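Local coordinates for protein MP-4 (Mucuna pruriens, PDB 5DSS) that is a seed protein of the Kunitz-type protease inhibitor family that contributes indirectly to snake venom neutralization by eliciting cross-reactive antibodies, at residues G34-G38 and F84-P88; G38-N42 and N160-R165. All blocks are in the same frame, centred on the assembly; numbering follows the deposited sequence.

Contact 1: G34-G38 and F84-P88; sequences GLRLG and FTEKP
Leu35 opens the apolar face that strand 35-37 offers to Phe84. Its CD1 methyl comes to CE1 of the Phe84 ring at 4.0 Å, and the two side chains meet at a slant. The torsions of Leu35 explain the reach: with CG lying on the side between N and C (chi1 47°), a methyl swings nearer to Phe84 than the CB direction alone would take it. Arg36 contributes main chain instead. Its side chain starts away from residues 84-88, while its carbonyl carbon C lies 3.7 Å from Phe84 CZ, so the far end of the ring rests against the peptide backbone. Leu37 then carries most of the strand's share, dividing its branches between two partners. Leu37 CD2 comes obliquely to the CD2-CE2 side of the Phe84 ring, and the two side chains run past one another in antiparallel sense. CG and CD1 turn to Pro88, with Leu37 CG 3.5 Å from Pro88 CG and Leu37 CD1 3.7 Å from that same proline carbon. The side-chain contacts are apolar, and the Arg36 main chain adds to them where the strand meets the loop. On the sheet side, Arg36 is bonded through its backbone to Leu50 of strand 49-51, and Phe84 also touches Val49 there. Leu60 meets both Leu37 and Phe84, Leu35 packs on Ile23 of strand 20-24, and Trp96 stacks edge-to-face with Phe84.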
ATOM      1  N   GLY A  34       1.174  -8.224   9.200  1.00 22.98           N
ATOM      2  CA  GLY A  34       0.763  -8.304   7.820  1.00 21.87           C
ATOM      3  C   GLY A  34      -0.250  -7.222   7.568  1.00 20.16           C
ATOM      4  O   GLY A  34      -0.607  -6.487   8.476  1.00 19.10           O
ATOM      5  N   LEU A  35      -0.715  -7.128   6.325  1.00 19.35           N
ATOM      6  CA  LEU A  35      -1.788  -6.206   6.001  1.00 17.06           C
ATOM      7  C   LEU A  35      -3.050  -6.838   5.380  1.00 17.30           C
ATOM      8  O   LEU A  35      -2.982  -7.839   4.653  1.00 17.28           O
ATOM      9  CB  LEU A  35      -1.324  -5.107   5.037  1.00 16.14           C
ATOM     10  CG  LEU A  35      -0.507  -5.210   3.741  1.00 14.99           C
ATOM     11  CD1 LEU A  35      -1.120  -6.063   2.644  1.00 14.29           C
ATOM     12  CD2 LEU A  35      -0.268  -3.800   3.222  1.00 14.17           C
ATOM     13  N   ARG A  36      -4.199  -6.239   5.690  1.00 16.79           N
ATOM     14  CA  ARG A  36      -5.458  -6.661   5.115  1.00 16.36           C
ATOM     15  C   ARG A  36      -6.507  -5.568   5.191  1.00 16.72           C
ATOM     16  O   ARG A  36      -6.197  -4.433   5.581  1.00 15.59           O
ATOM     17  CB  ARG A  36      -5.921  -7.889   5.899  1.00 17.19           C
ATOM     18  CG  ARG A  36      -5.057  -8.303   7.090  1.00 17.31           C
ATOM     19  CD  ARG A  36      -4.904  -7.196   8.110  1.00 17.78           C
ATOM     20  NE  ARG A  36      -5.930  -7.257   9.144  1.00 18.26           N
ATOM     21  CZ  ARG A  36      -5.891  -6.533  10.257  1.00 19.19           C
ATOM     22  NH1 ARG A  36      -6.860  -6.621  11.173  1.00 19.77           N
ATOM     23  NH2 ARG A  36      -4.828  -5.786  10.507  1.00 20.30           N
ATOM     24  N   LEU A  37      -7.741  -5.921   4.811  1.00 16.99           N
ATOM     25  CA  LEU A  37      -8.900  -5.082   5.103  1.00 17.89           C
ATOM     26  C   LEU A  37      -9.172  -5.452   6.520  1.00 19.02           C
ATOM     27  O   LEU A  37      -9.423  -6.622   6.823  1.00 20.81           O
ATOM     28  CB  LEU A  37     -10.133  -5.474   4.288  1.00 16.28           C
ATOM     29  CG  LEU A  37     -10.437  -4.810   2.965  1.00 15.06           C
ATOM     30  CD1 LEU A  37     -10.487  -3.297   3.082  1.00 13.81           C
ATOM     31  CD2 LEU A  37      -9.408  -5.278   1.969  1.00 14.93           C
ATOM     32  N   GLY A  38      -9.096  -4.478   7.394  1.00 19.62           N
ATOM     33  CA  GLY A  38      -9.160  -4.794   8.795  1.00 22.78           C
ATOM     34  C   GLY A  38     -10.290  -4.082   9.461  1.00 24.48           C
ATOM     35  O   GLY A  38     -10.936  -3.211   8.862  1.00 25.34           O
ATOM     36  N   PHE A  84      -6.417  -4.466  -3.535  1.00 13.84           N
ATOM     37  CA  PHE A  84      -6.485  -5.837  -3.001  1.00 12.88           C
ATOM     38  C   PHE A  84      -7.208  -6.680  -4.035  1.00 13.69           C
ATOM     39  O   PHE A  84      -7.749  -6.157  -5.014  1.00 12.42           O
ATOM     40  CB  PHE A  84      -7.287  -5.901  -1.695  1.00 11.03           C
ATOM     41  CG  PHE A  84      -6.521  -5.497  -0.479  1.00  9.33           C
ATOM     42  CD1 PHE A  84      -5.474  -6.271  -0.013  1.00  8.94           C
ATOM     43  CD2 PHE A  84      -6.859  -4.363   0.228  1.00  7.67           C
ATOM     44  CE1 PHE A  84      -4.781  -5.918   1.145  1.00  7.40           C
ATOM     45  CE2 PHE A  84      -6.171  -4.005   1.368  1.00  5.39           C
ATOM     46  CZ  PHE A  84      -5.131  -4.777   1.832  1.00  7.17           C
ATOM     47  N   THR A  85      -7.241  -7.983  -3.786  1.00 15.74           N
ATOM     48  CA  THR A  85      -7.849  -8.936  -4.706  1.00 17.10           C
ATOM     49  C   THR A  85      -9.338  -9.200  -4.494  1.00 19.21           C
ATOM     50  O   THR A  85      -9.955  -9.841  -5.345  1.00 20.36           O
ATOM     51  CB  THR A  85      -7.091 -10.247  -4.641  1.00 16.60           C
ATOM     52  OG1 THR A  85      -5.740  -9.998  -5.036  1.00 16.17           O
ATOM     53  CG2 THR A  85      -7.710 -11.275  -5.552  1.00 17.17           C
ATOM     54  N   GLU A  86      -9.892  -8.806  -3.350  1.00 21.42           N
ATOM     55  CA  GLU A  86     -11.336  -8.811  -3.094  1.00 23.76           C
ATOM     56  C   GLU A  86     -11.817  -7.685  -2.159  1.00 25.11           C
ATOM     57  O   GLU A  86     -11.459  -7.648  -1.030  1.00 24.78           O
ATOM     58  CB  GLU A  86     -11.781 -10.173  -2.562  1.00 23.59           C
ATOM     59  CG  GLU A  86     -13.188 -10.546  -2.942  1.00 24.47           C
ATOM     60  CD  GLU A  86     -13.734 -11.645  -2.100  1.00 26.11           C
ATOM     61  OE1 GLU A  86     -12.905 -12.327  -1.515  1.00 26.58           O
ATOM     62  OE2 GLU A  86     -14.963 -11.812  -2.049  1.00 25.70           O
ATOM     63  N   LYS A  87     -12.678  -6.804  -2.611  1.00 25.96           N
ATOM     64  CA  LYS A  87     -13.222  -5.692  -1.808  1.00 28.09           C
ATOM     65  C   LYS A  87     -14.268  -6.144  -0.788  1.00 28.74           C
ATOM     66  O   LYS A  87     -14.968  -7.126  -1.034  1.00 31.03           O
ATOM     67  CB  LYS A  87     -13.792  -4.610  -2.736  1.00 27.17           C
ATOM     68  CG  LYS A  87     -14.801  -5.120  -3.755  1.00 27.40           C
ATOM     69  CD  LYS A  87     -15.616  -3.983  -4.353  1.00 26.63           C
ATOM     70  CE  LYS A  87     -16.805  -4.482  -5.162  1.00 25.64           C
ATOM     71  NZ  LYS A  87     -17.628  -3.318  -5.614  1.00 24.36           N
ATOM     72  N   PRO A  88     -14.393  -5.483   0.379  1.00 29.31           N
ATOM     73  CA  PRO A  88     -15.535  -5.782   1.290  1.00 31.19           C
ATOM     74  C   PRO A  88     -16.637  -5.327   0.386  1.00 31.30           C
ATOM     75  O   PRO A  88     -16.491  -4.276  -0.270  1.00 33.45           O
ATOM     76  CB  PRO A  88     -15.341  -4.803   2.444  1.00 31.49           C
ATOM     77  CG  PRO A  88     -13.872  -4.508   2.447  1.00 31.19           C
ATOM     78  CD  PRO A  88     -13.394  -4.596   1.019  1.00 30.18           C
TER

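Contact 2: G38-N42 and N160-R165; sequences GKTRN and NREGRR
Thr40 and Glu162 bring the two loops closest in backbone terms, 5.5 Å between their CA atoms, and their side chains lie roughly perpendicular. The model is crowded here, so the fine placement of the threonine hydroxyl and of Glu162 OE1 is doubtful; the weak hydrogen bond from Arg41 N to that oxygen, bent to 128°, shares the uncertainty. Deeper in, the Thr40 methyl CG2 sits over one face of the Arg165 guanidinium, offset toward its rim, and lies 4.1 Å from Arg165 CD. Arg165 bends at chi3 (81°). Its NH1 comes over the centre of one face of the Arg41 guanidinium, 4.0 Å from Arg41 CZ. The two planes are 69° apart. These like charges are probably eased by Glu162, whose OE2 forms a long salt bridge of 3.5 Å to Arg41 NH1, reached at the guanidinium edge. The outer side is looser. Asn160 ND2 merely approaches Arg41 NH2, at 3.7 Å with the amide nearly perpendicular to the guanidinium, and Lys39 sends the end of its chain away from the partner loop. Two connections thus meet beside one antiparallel sheet, the long one joining strands 35-37 and 49-51 and the short one joining 156-157 to 164-167, as befits the loop-rich beta-trefoil fold of Kunitz-type inhibitors.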
ATOM      1  N   GLY A  38      -9.096  -4.478   7.394  1.00 19.62           N
ATOM      2  CA  GLY A  38      -9.160  -4.794   8.795  1.00 22.78           C
ATOM      3  C   GLY A  38     -10.290  -4.082   9.461  1.00 24.48           C
ATOM      4  O   GLY A  38     -10.936  -3.211   8.862  1.00 25.34           O
ATOM      5  N   LYS A  39     -10.510  -4.402  10.707  1.00 26.15           N
ATOM      6  CA  LYS A  39     -11.503  -3.711  11.442  1.00 28.69           C
ATOM      7  C   LYS A  39     -10.839  -2.525  12.228  1.00 30.83           C
ATOM      8  O   LYS A  39      -9.900  -2.652  13.017  1.00 28.63           O
ATOM      9  CB  LYS A  39     -12.380  -4.713  12.245  1.00 27.84           C
ATOM     10  CG  LYS A  39     -13.808  -4.270  12.564  1.00 26.50           C
ATOM     11  CD  LYS A  39     -14.295  -4.717  13.929  1.00 25.24           C
ATOM     12  CE  LYS A  39     -15.163  -5.956  13.870  1.00 24.73           C
ATOM     13  NZ  LYS A  39     -15.891  -6.328  15.094  1.00 24.13           N
ATOM     14  N   THR A  40     -11.333  -1.347  11.897  1.00 32.38           N
ATOM     15  CA  THR A  40     -10.943  -0.120  12.580  1.00 36.24           C
ATOM     16  C   THR A  40     -12.122   0.858  12.491  1.00 39.61           C
ATOM     17  O   THR A  40     -12.777   0.941  11.449  1.00 38.70           O
ATOM     18  CB  THR A  40      -9.634   0.455  11.991  1.00 35.14           C
ATOM     19  OG1 THR A  40      -8.527   0.090  12.830  1.00 32.23           O
ATOM     20  CG2 THR A  40      -9.695   1.976  11.864  1.00 34.11           C
ATOM     21  N   ARG A  41     -12.376   1.584  13.582  1.00 41.49           N
ATOM     22  CA  ARG A  41     -13.485   2.543  13.706  1.00 41.96           C
ATOM     23  C   ARG A  41     -14.855   1.868  13.594  1.00 42.96           C
ATOM     24  O   ARG A  41     -15.015   0.705  13.963  1.00 44.97           O
ATOM     25  CB  ARG A  41     -13.348   3.709  12.719  1.00 30.83           C
ATOM     26  CG  ARG A  41     -13.763   5.052  13.303  1.00 28.83           C
ATOM     27  CD  ARG A  41     -13.014   6.188  12.629  1.00 27.46           C
ATOM     28  NE  ARG A  41     -12.323   7.036  13.601  1.00 27.37           N
ATOM     29  CZ  ARG A  41     -11.825   6.614  14.762  1.00 27.77           C
ATOM     30  NH1 ARG A  41     -11.922   5.336  15.117  1.00 26.04           N
ATOM     31  NH2 ARG A  41     -11.218   7.478  15.569  1.00 26.11           N
ATOM     32  N   ASN A  42     -15.850   2.593  13.102  1.00 42.62           N
ATOM     33  CA  ASN A  42     -17.154   1.979  12.917  1.00 42.26           C
ATOM     34  C   ASN A  42     -17.735   1.917  11.490  1.00 42.17           C
ATOM     35  O   ASN A  42     -16.998   1.731  10.511  1.00 39.65           O
ATOM     36  CB  ASN A  42     -18.160   2.336  13.996  1.00 41.78           C
ATOM     37  CG  ASN A  42     -18.143   1.349  15.152  1.00 42.97           C
ATOM     38  OD1 ASN A  42     -18.521   0.186  15.000  1.00 41.86           O
ATOM     39  ND2 ASN A  42     -17.709   1.812  16.319  1.00 44.81           N
ATOM     40  N   ASN A 160      -3.660   4.648  16.023  1.00 28.41           N
ATOM     41  CA  ASN A 160      -5.010   4.925  16.496  1.00 30.51           C
ATOM     42  C   ASN A 160      -5.595   3.825  17.415  1.00 30.58           C
ATOM     43  O   ASN A 160      -6.772   3.884  17.776  1.00 30.15           O
ATOM     44  CB  ASN A 160      -5.956   5.290  15.323  1.00 31.46           C
ATOM     45  CG  ASN A 160      -7.240   6.002  15.781  1.00 32.43           C
ATOM     46  OD1 ASN A 160      -7.883   5.604  16.761  1.00 30.41           O
ATOM     47  ND2 ASN A 160      -7.626   7.053  15.045  1.00 31.92           N
ATOM     48  N   ARG A 161      -4.778   2.842  17.815  1.00 29.50           N
ATOM     49  CA  ARG A 161      -5.185   1.877  18.871  1.00 28.61           C
ATOM     50  C   ARG A 161      -6.155   0.777  18.395  1.00 27.59           C
ATOM     51  O   ARG A 161      -6.852   0.145  19.186  1.00 26.68           O
ATOM     52  CB  ARG A 161      -5.786   2.617  20.093  1.00 28.33           C
ATOM     53  CG  ARG A 161      -5.061   3.890  20.525  1.00 26.49           C
ATOM     54  CD  ARG A 161      -5.676   4.507  21.780  1.00 27.32           C
ATOM     55  NE  ARG A 161      -7.042   5.008  21.582  1.00 26.69           N
ATOM     56  CZ  ARG A 161      -8.107   4.586  22.259  1.00 26.54           C
ATOM     57  NH1 ARG A 161      -7.990   3.650  23.194  1.00 26.65           N
ATOM     58  NH2 ARG A 161      -9.297   5.107  22.006  1.00 27.07           N
ATOM     59  N   GLU A 162      -6.188   0.551  17.092  1.00 28.59           N
ATOM     60  CA  GLU A 162      -7.088  -0.440  16.508  1.00 29.07           C
ATOM     61  C   GLU A 162      -6.310  -1.474  15.731  1.00 28.58           C
ATOM     62  O   GLU A 162      -6.747  -2.607  15.517  1.00 26.99           O
ATOM     63  CB  GLU A 162      -8.027   0.328  15.615  1.00 30.70           C
ATOM     64  CG  GLU A 162      -8.107   1.773  16.097  1.00 30.85           C
ATOM     65  CD  GLU A 162      -9.449   2.413  15.880  1.00 30.02           C
ATOM     66  OE1 GLU A 162      -9.901   2.404  14.724  1.00 31.21           O
ATOM     67  OE2 GLU A 162     -10.032   2.930  16.855  1.00 30.14           O
ATOM     68  N   GLY A 163      -5.126  -1.039  15.342  1.00 27.86           N
ATOM     69  CA  GLY A 163      -4.238  -1.762  14.470  1.00 25.21           C
ATOM     70  C   GLY A 163      -3.341  -0.636  14.031  1.00 22.79           C
ATOM     71  O   GLY A 163      -3.025   0.263  14.811  1.00 22.85           O
ATOM     72  N   ARG A 164      -2.956  -0.669  12.768  1.00 19.88           N
ATOM     73  CA  ARG A 164      -2.041   0.294  12.252  1.00 18.31           C
ATOM     74  C   ARG A 164      -2.466   0.820  10.881  1.00 19.18           C
ATOM     75  O   ARG A 164      -2.242   0.172   9.854  1.00 18.04           O
ATOM     76  CB  ARG A 164      -0.711  -0.388  12.122  1.00 17.73           C
ATOM     77  CG  ARG A 164       0.446   0.414  12.638  1.00 15.37           C
ATOM     78  CD  ARG A 164       1.628  -0.492  12.494  1.00 13.98           C
ATOM     79  NE  ARG A 164       2.631  -0.180  13.483  1.00 12.96           N
ATOM     80  CZ  ARG A 164       3.054  -1.047  14.383  1.00 12.16           C
ATOM     81  NH1 ARG A 164       2.538  -2.280  14.385  1.00 11.47           N
ATOM     82  NH2 ARG A 164       4.011  -0.680  15.241  1.00 11.41           N
ATOM     83  N   ARG A 165      -3.073   2.003  10.869  1.00 20.20           N
ATOM     84  CA  ARG A 165      -3.525   2.619   9.629  1.00 20.82           C
ATOM     85  C   ARG A 165      -2.295   3.153   8.913  1.00 21.13           C
ATOM     86  O   ARG A 165      -1.524   3.935   9.480  1.00 20.98           O
ATOM     87  CB  ARG A 165      -4.490   3.806   9.922  1.00 21.52           C
ATOM     88  CG  ARG A 165      -5.689   3.355  10.773  1.00 23.39           C
ATOM     89  CD  ARG A 165      -6.407   4.422  11.577  1.00 24.25           C
ATOM     90  NE  ARG A 165      -7.346   5.166  10.744  1.00 27.47           N
ATOM     91  CZ  ARG A 165      -8.359   5.918  11.198  1.00 29.10           C
ATOM     92  NH1 ARG A 165      -8.596   6.043  12.506  1.00 30.00           N
ATOM     93  NH2 ARG A 165      -9.153   6.549  10.337  1.00 28.20           N
TER

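How the contacts relate
From the N terminus, the chain runs through strand 20-24 before strand 35-37, where both contacts start, sharing Gly38. Contact 1 closes first, when the chain returns at 84-88 after 45 intervening residues that include strands 49-51 and 62-63. Contact 2 leaves from the next residues, 38-42, and closes at 160-165 only after 117. Both loops thus start from one stretch, that of contact 1 closing at 84-88 and that of contact 2 running on to 160-165. The centres of the two contacts lie about 13 Å apart. Together they illustrate how one short segment can serve two distant regions: its strand meets the irregular loop 84-88, and its continuation meets the turn leading into strand 164-167 of the same sheet.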